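Local coordinates for protein taurine dioxygenase (Burkholderia ambifaria, PDB 5VN6) that probably catalyses the iron-dependent oxygenation of taurine and carries a bound magnesium ion in this crystal, at residues Gly35-Ile40 / Ala66-Glu71; Gln55-Ala60 / Val120-Asp125. One frame throughout, in Å; residues are numbered along the deposited sequence.

Contact 1: residues Gly35-Ile40 / Ala66-Glu71; sequences GLFAEI and ARRFGE
Phe37, on helix 34-47, reaches into the turn at the C-terminal end of helix 59-67 and meets Arg68 and Phe69 there; a type I beta turn spans Arg67 to Gly70, with Gly70 at positive phi. The aromatic part is an edge-to-face (T-shaped) pair. The edge of Phe37 points at the face of Phe69, with ring centroids 4.9 Å apart and planes at 63°; Phe37 CZ stands over the centre of the Phe69 ring. A CH-pi contact occupies one face of Phe37, where Arg68 CB lies 3.5 Å from the ring centroid. With CG anti to the backbone N (chi1 180°), Phe37 extends far enough from its helix to reach both partners. The polar end of Arg68 bends back along Phe37, its chain turning at chi2 and chi3, and the guanidinium and ring planes are 21° apart. Its NH2 makes a salt bridge with Asp34 and a hydrogen bond to Ala30 O, which tie it to the start of helix 34-47 and to helix 27-32. Phe69 also packs on Ile284 of strand 278-284. Phe37 CB lies over one face of the guanidinium, toward its rim, 3.6 Å from Arg68 NH2.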
loop_
_atom_site.group_PDB
_atom_site.type_symbol
_atom_site.label_atom_id
_atom_site.label_comp_id
_atom_site.label_asym_id
_atom_site.label_seq_id
_atom_site.Cartn_x
_atom_site.Cartn_y
_atom_site.Cartn_z
ATOM N N GLY A 35 -18.952 -3.962 30.238
ATOM C CA GLY A 35 -17.737 -4.755 30.149
ATOM C C GLY A 35 -17.336 -5.034 28.713
ATOM O O GLY A 35 -16.173 -4.857 28.335
ATOM N N LEU A 36 -18.305 -5.412 27.873
ATOM C CA LEU A 36 -17.985 -5.652 26.470
ATOM C C LEU A 36 -17.466 -4.380 25.810
ATOM O O LEU A 36 -16.482 -4.418 25.059
ATOM C CB LEU A 36 -19.204 -6.195 25.721
ATOM C CG LEU A 36 -18.980 -6.341 24.205
ATOM C CD1 LEU A 36 -17.807 -7.272 23.918
ATOM C CD2 LEU A 36 -20.219 -6.839 23.494
ATOM N N PHE A 37 -18.098 -3.236 26.088
ATOM C CA PHE A 37 -17.618 -2.006 25.469
ATOM C C PHE A 37 -16.217 -1.646 25.938
ATOM O O PHE A 37 -15.407 -1.156 25.142
ATOM C CB PHE A 37 -18.538 -0.817 25.740
ATOM C CG PHE A 37 -18.022 0.430 25.104
ATOM C CD1 PHE A 37 -18.098 0.585 23.736
ATOM C CD2 PHE A 37 -17.369 1.396 25.852
ATOM C CE1 PHE A 37 -17.581 1.695 23.115
ATOM C CE2 PHE A 37 -16.845 2.515 25.240
ATOM C CZ PHE A 37 -16.950 2.666 23.867
ATOM N N ALA A 38 -15.937 -1.813 27.236
ATOM C CA ALA A 38 -14.602 -1.525 27.757
ATOM C C ALA A 38 -13.527 -2.305 27.004
ATOM O O ALA A 38 -12.500 -1.742 26.600
ATOM C CB ALA A 38 -14.545 -1.833 29.255
ATOM N N GLU A 39 -13.754 -3.602 26.792
ATOM C CA GLU A 39 -12.775 -4.417 26.081
ATOM C C GLU A 39 -12.592 -3.948 24.638
ATOM O O GLU A 39 -11.461 -3.831 24.153
ATOM C CB GLU A 39 -13.192 -5.883 26.128
ATOM C CG GLU A 39 -12.317 -6.742 27.031
ATOM C CD GLU A 39 -10.881 -6.866 26.534
ATOM O OE1 GLU A 39 -9.976 -6.331 27.207
ATOM O OE2 GLU A 39 -10.657 -7.495 25.475
ATOM N N ILE A 40 -13.693 -3.671 23.937
ATOM C CA ILE A 40 -13.602 -3.155 22.576
ATOM C C ILE A 40 -12.780 -1.876 22.549
ATOM O O ILE A 40 -11.939 -1.675 21.664
ATOM C CB ILE A 40 -15.012 -2.927 22.006
ATOM C CG1 ILE A 40 -15.759 -4.260 21.880
ATOM C CG2 ILE A 40 -14.934 -2.189 20.675
ATOM C CD1 ILE A 40 -17.161 -4.127 21.284
ATOM N N ALA A 66 -21.515 4.165 18.558
ATOM C CA ALA A 66 -20.470 5.165 18.350
ATOM C C ALA A 66 -20.469 6.207 19.456
ATOM O O ALA A 66 -19.412 6.724 19.833
ATOM C CB ALA A 66 -20.657 5.845 17.001
ATOM N N ARG A 67 -21.652 6.518 19.983
ATOM C CA ARG A 67 -21.807 7.508 21.037
ATOM C C ARG A 67 -21.101 7.081 22.327
ATOM O O ARG A 67 -20.710 7.929 23.134
ATOM C CB ARG A 67 -23.308 7.719 21.250
ATOM C CG ARG A 67 -23.689 8.619 22.350
ATOM C CD ARG A 67 -23.370 10.041 22.001
ATOM N NE ARG A 67 -23.753 10.880 23.124
ATOM C CZ ARG A 67 -23.021 11.005 24.221
ATOM N NH1 ARG A 67 -21.869 10.345 24.319
ATOM N NH2 ARG A 67 -23.441 11.780 25.220
ATOM N N ARG A 68 -20.918 5.777 22.529
ATOM C CA ARG A 68 -20.132 5.269 23.650
ATOM C C ARG A 68 -18.687 5.765 23.651
ATOM O O ARG A 68 -18.034 5.725 24.697
ATOM C CB ARG A 68 -20.132 3.745 23.621
ATOM C CG ARG A 68 -21.455 3.108 23.888
ATOM C CD ARG A 68 -21.682 3.043 25.363
ATOM N NE ARG A 68 -21.773 1.668 25.834
ATOM C CZ ARG A 68 -21.505 1.288 27.078
ATOM N NH1 ARG A 68 -21.125 2.179 27.985
ATOM N NH2 ARG A 68 -21.622 0.014 27.418
ATOM N N PHE A 69 -18.142 6.172 22.499
ATOM C CA PHE A 69 -16.790 6.721 22.469
ATOM C C PHE A 69 -16.743 8.210 22.803
ATOM O O PHE A 69 -15.664 8.731 23.116
ATOM C CB PHE A 69 -16.144 6.492 21.103
ATOM C CG PHE A 69 -15.850 5.047 20.804
ATOM C CD1 PHE A 69 -16.670 4.322 19.957
ATOM C CD2 PHE A 69 -14.768 4.414 21.394
ATOM C CE1 PHE A 69 -16.402 2.992 19.679
ATOM C CE2 PHE A 69 -14.494 3.083 21.136
ATOM C CZ PHE A 69 -15.310 2.365 20.268
ATOM N N GLY A 70 -17.864 8.898 22.703
ATOM C CA GLY A 70 -17.935 10.319 22.978
ATOM C C GLY A 70 -19.034 10.935 22.140
ATOM O O GLY A 70 -19.666 10.271 21.324
ATOM N N GLU A 71 -19.239 12.235 22.351
ATOM C CA GLU A 71 -20.198 12.967 21.539
ATOM C C GLU A 71 -19.868 12.796 20.059
ATOM O O GLU A 71 -18.704 12.677 19.666
ATOM C CB GLU A 71 -20.188 14.453 21.914
#

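Contact 2: residues Gln55-Ala60 / Val120-Asp125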
loop_
_atom_site.group_PDB
_atom_site.type_symbol
_atom_site.label_atom_id
_atom_site.label_comp_id
_atom_site.label_asym_id
_atom_site.label_seq_id
_atom_site.Cartn_x
_atom_site.Cartn_y
_atom_site.Cartn_z
ATOM N N GLN A 55 -22.536 -7.442 10.730
ATOM C CA GLN A 55 -23.121 -6.607 11.771
ATOM C C GLN A 55 -24.502 -6.190 11.288
ATOM O O GLN A 55 -24.684 -5.129 10.683
ATOM C CB GLN A 55 -22.225 -5.417 12.085
ATOM C CG GLN A 55 -20.926 -5.799 12.786
ATOM C CD GLN A 55 -21.170 -6.641 14.022
ATOM O OE1 GLN A 55 -21.665 -6.144 15.047
ATOM N NE2 GLN A 55 -20.837 -7.925 13.934
ATOM N N ASP A 56 -25.485 -7.054 11.554
ATOM C CA ASP A 56 -26.878 -6.776 11.229
ATOM C C ASP A 56 -27.459 -5.975 12.387
ATOM O O ASP A 56 -27.983 -6.525 13.355
ATOM C CB ASP A 56 -27.642 -8.072 10.998
ATOM C CG ASP A 56 -29.099 -7.832 10.650
ATOM O OD1 ASP A 56 -29.364 -7.221 9.591
ATOM O OD2 ASP A 56 -29.979 -8.261 11.429
ATOM N N ILE A 57 -27.417 -4.650 12.255
ATOM C CA ILE A 57 -27.775 -3.751 13.340
ATOM C C ILE A 57 -28.632 -2.636 12.765
ATOM O O ILE A 57 -28.669 -2.404 11.554
ATOM C CB ILE A 57 -26.537 -3.153 14.049
ATOM C CG1 ILE A 57 -25.680 -2.358 13.053
ATOM C CG2 ILE A 57 -25.700 -4.264 14.685
ATOM C CD1 ILE A 57 -24.470 -1.666 13.677
ATOM N N THR A 58 -29.309 -1.927 13.653
ATOM C CA THR A 58 -30.105 -0.793 13.232
ATOM C C THR A 58 -29.262 0.468 13.272
ATOM O O THR A 58 -28.183 0.510 13.869
ATOM C CB THR A 58 -31.321 -0.633 14.136
ATOM O OG1 THR A 58 -30.900 -0.082 15.391
ATOM C CG2 THR A 58 -31.964 -1.992 14.388
ATOM N N ARG A 59 -29.753 1.496 12.586
ATOM C CA ARG A 59 -29.035 2.763 12.572
ATOM C C ARG A 59 -28.994 3.386 13.960
ATOM O O ARG A 59 -27.974 3.965 14.357
ATOM C CB ARG A 59 -29.664 3.684 11.530
ATOM C CG ARG A 59 -29.606 3.040 10.140
ATOM C CD ARG A 59 -30.441 3.765 9.099
ATOM N NE ARG A 59 -30.028 3.433 7.734
ATOM C CZ ARG A 59 -30.163 2.235 7.170
ATOM N NH1 ARG A 59 -30.699 1.225 7.847
ATOM N NH2 ARG A 59 -29.756 2.043 5.921
ATOM N N ALA A 60 -30.082 3.248 14.731
ATOM C CA ALA A 60 -30.050 3.709 16.112
ATOM C C ALA A 60 -28.951 2.990 16.890
ATOM O O ALA A 60 -28.218 3.618 17.662
ATOM C CB ALA A 60 -31.422 3.527 16.773
ATOM N N VAL A 120 -17.080 5.102 13.189
ATOM C CA VAL A 120 -17.660 3.771 13.041
ATOM C C VAL A 120 -18.346 3.736 11.686
ATOM O O VAL A 120 -19.349 4.428 11.473
ATOM C CB VAL A 120 -18.652 3.423 14.158
ATOM C CG1 VAL A 120 -19.214 2.027 13.908
ATOM C CG2 VAL A 120 -17.998 3.540 15.554
ATOM N N LEU A 121 -17.815 2.928 10.776
ATOM C CA LEU A 121 -18.200 2.926 9.371
ATOM C C LEU A 121 -18.793 1.573 9.010
ATOM O O LEU A 121 -18.164 0.541 9.253
ATOM C CB LEU A 121 -16.981 3.233 8.489
ATOM C CG LEU A 121 -17.192 3.207 6.967
ATOM C CD1 LEU A 121 -18.245 4.227 6.541
ATOM C CD2 LEU A 121 -15.884 3.442 6.209
ATOM N N ARG A 122 -20.001 1.569 8.437
ATOM C CA ARG A 122 -20.660 0.325 8.054
ATOM C C ARG A 122 -20.943 0.304 6.555
ATOM O O ARG A 122 -21.397 1.297 5.980
ATOM C CB ARG A 122 -21.978 0.100 8.833
ATOM C CG ARG A 122 -22.674 -1.190 8.397
ATOM C CD ARG A 122 -23.720 -1.717 9.356
ATOM N NE ARG A 122 -24.951 -0.961 9.276
ATOM C CZ ARG A 122 -26.162 -1.470 9.450
ATOM N NH1 ARG A 122 -26.320 -2.768 9.702
ATOM N NH2 ARG A 122 -27.216 -0.666 9.372
ATOM N N CYS A 123 -20.690 -0.839 5.924
ATOM C CA CYS A 123 -21.009 -1.018 4.511
ATOM C C CYS A 123 -22.419 -1.573 4.400
ATOM O O CYS A 123 -22.705 -2.654 4.921
ATOM C CB CYS A 123 -20.013 -1.962 3.835
ATOM S SG CYS A 123 -20.357 -2.281 2.070
ATOM N N ILE A 124 -23.281 -0.860 3.678
ATOM C CA ILE A 124 -24.665 -1.273 3.513
ATOM C C ILE A 124 -24.775 -2.193 2.303
ATOM O O ILE A 124 -25.167 -3.360 2.425
ATOM C CB ILE A 124 -25.593 -0.054 3.374
ATOM C CG1 ILE A 124 -25.420 0.896 4.571
ATOM C CG2 ILE A 124 -27.037 -0.511 3.253
ATOM C CD1 ILE A 124 -25.603 0.235 5.932
ATOM N N ASP A 125 -24.465 -1.663 1.121
ATOM C CA ASP A 125 -24.397 -2.461 -0.093
ATOM C C ASP A 125 -23.248 -1.948 -0.949
ATOM O O ASP A 125 -22.778 -0.819 -0.784
ATOM C CB ASP A 125 -25.720 -2.422 -0.879
#
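Arg122 NH1 donates a hydrogen bond to the backbone carbonyl oxygen Gln55 O, at 3.0 Å and with an N-H...O angle of 145°. The donor lies in the carbonyl plane, and the oxygen sits near the guanidinium plane, 12° out of it. A second, weak bond runs from Arg122 NH1 to Ile57 O, also 3.0 Å long but bent to 122°. One nitrogen thus bridges two carbonyls on either side of Asp56, which should help fix the rotation of the guanidinium. The side chain starts with CG anti to the backbone N, runs out from the strand and bends at chi3 to bring NH1 to the loop. Farther out, Arg59 NH1 lies 4.2 Å from Arg122 NH2, like charges close together; Arg59 NH2 has a salt bridge to Glu280, which probably eases the repulsion. Ile57 supplies the apolar cover: its CG1 lies over one face of the Arg122 guanidinium, toward the rim, 3.4 Å from NH1. Arg122 also packs on His62 of helix 59-67 and Val256 of strand 256-260. Thr58 is the N-cap of helix 59-67, its side chain capping a backbone N of the first turn. The whole is a buried arginine on an interior strand, 118-125, between strands 256-260 and 278-284, binding the loop that leads into a helix packed against the sheet of this cupin-clan fold.

Overall arrangement
Helix 59-67 joins the two contacts: contact 2 uses its N-terminal end and the loop before it, contact 1 uses Arg68 and Phe69 in the turn at its C-terminal end. Their centres are about 16 Å apart, and they touch where Ala66 CB packs 3.8 Å from Val120 CG2. Along the chain their segments alternate; the loop before helix 59-67 is bonded to strand 118-125, while the turn at its other end packs on helix 34-47. Strand 278-284, beside 118-125 in the mixed sheet, serves both, through Ile284, which Phe69 packs on, and Glu280 paired with Arg59. Both contacts lie away from the magnesium site of His106, Asp108 and His266. Each contact's centre is about 19 Å from the centre of the chain.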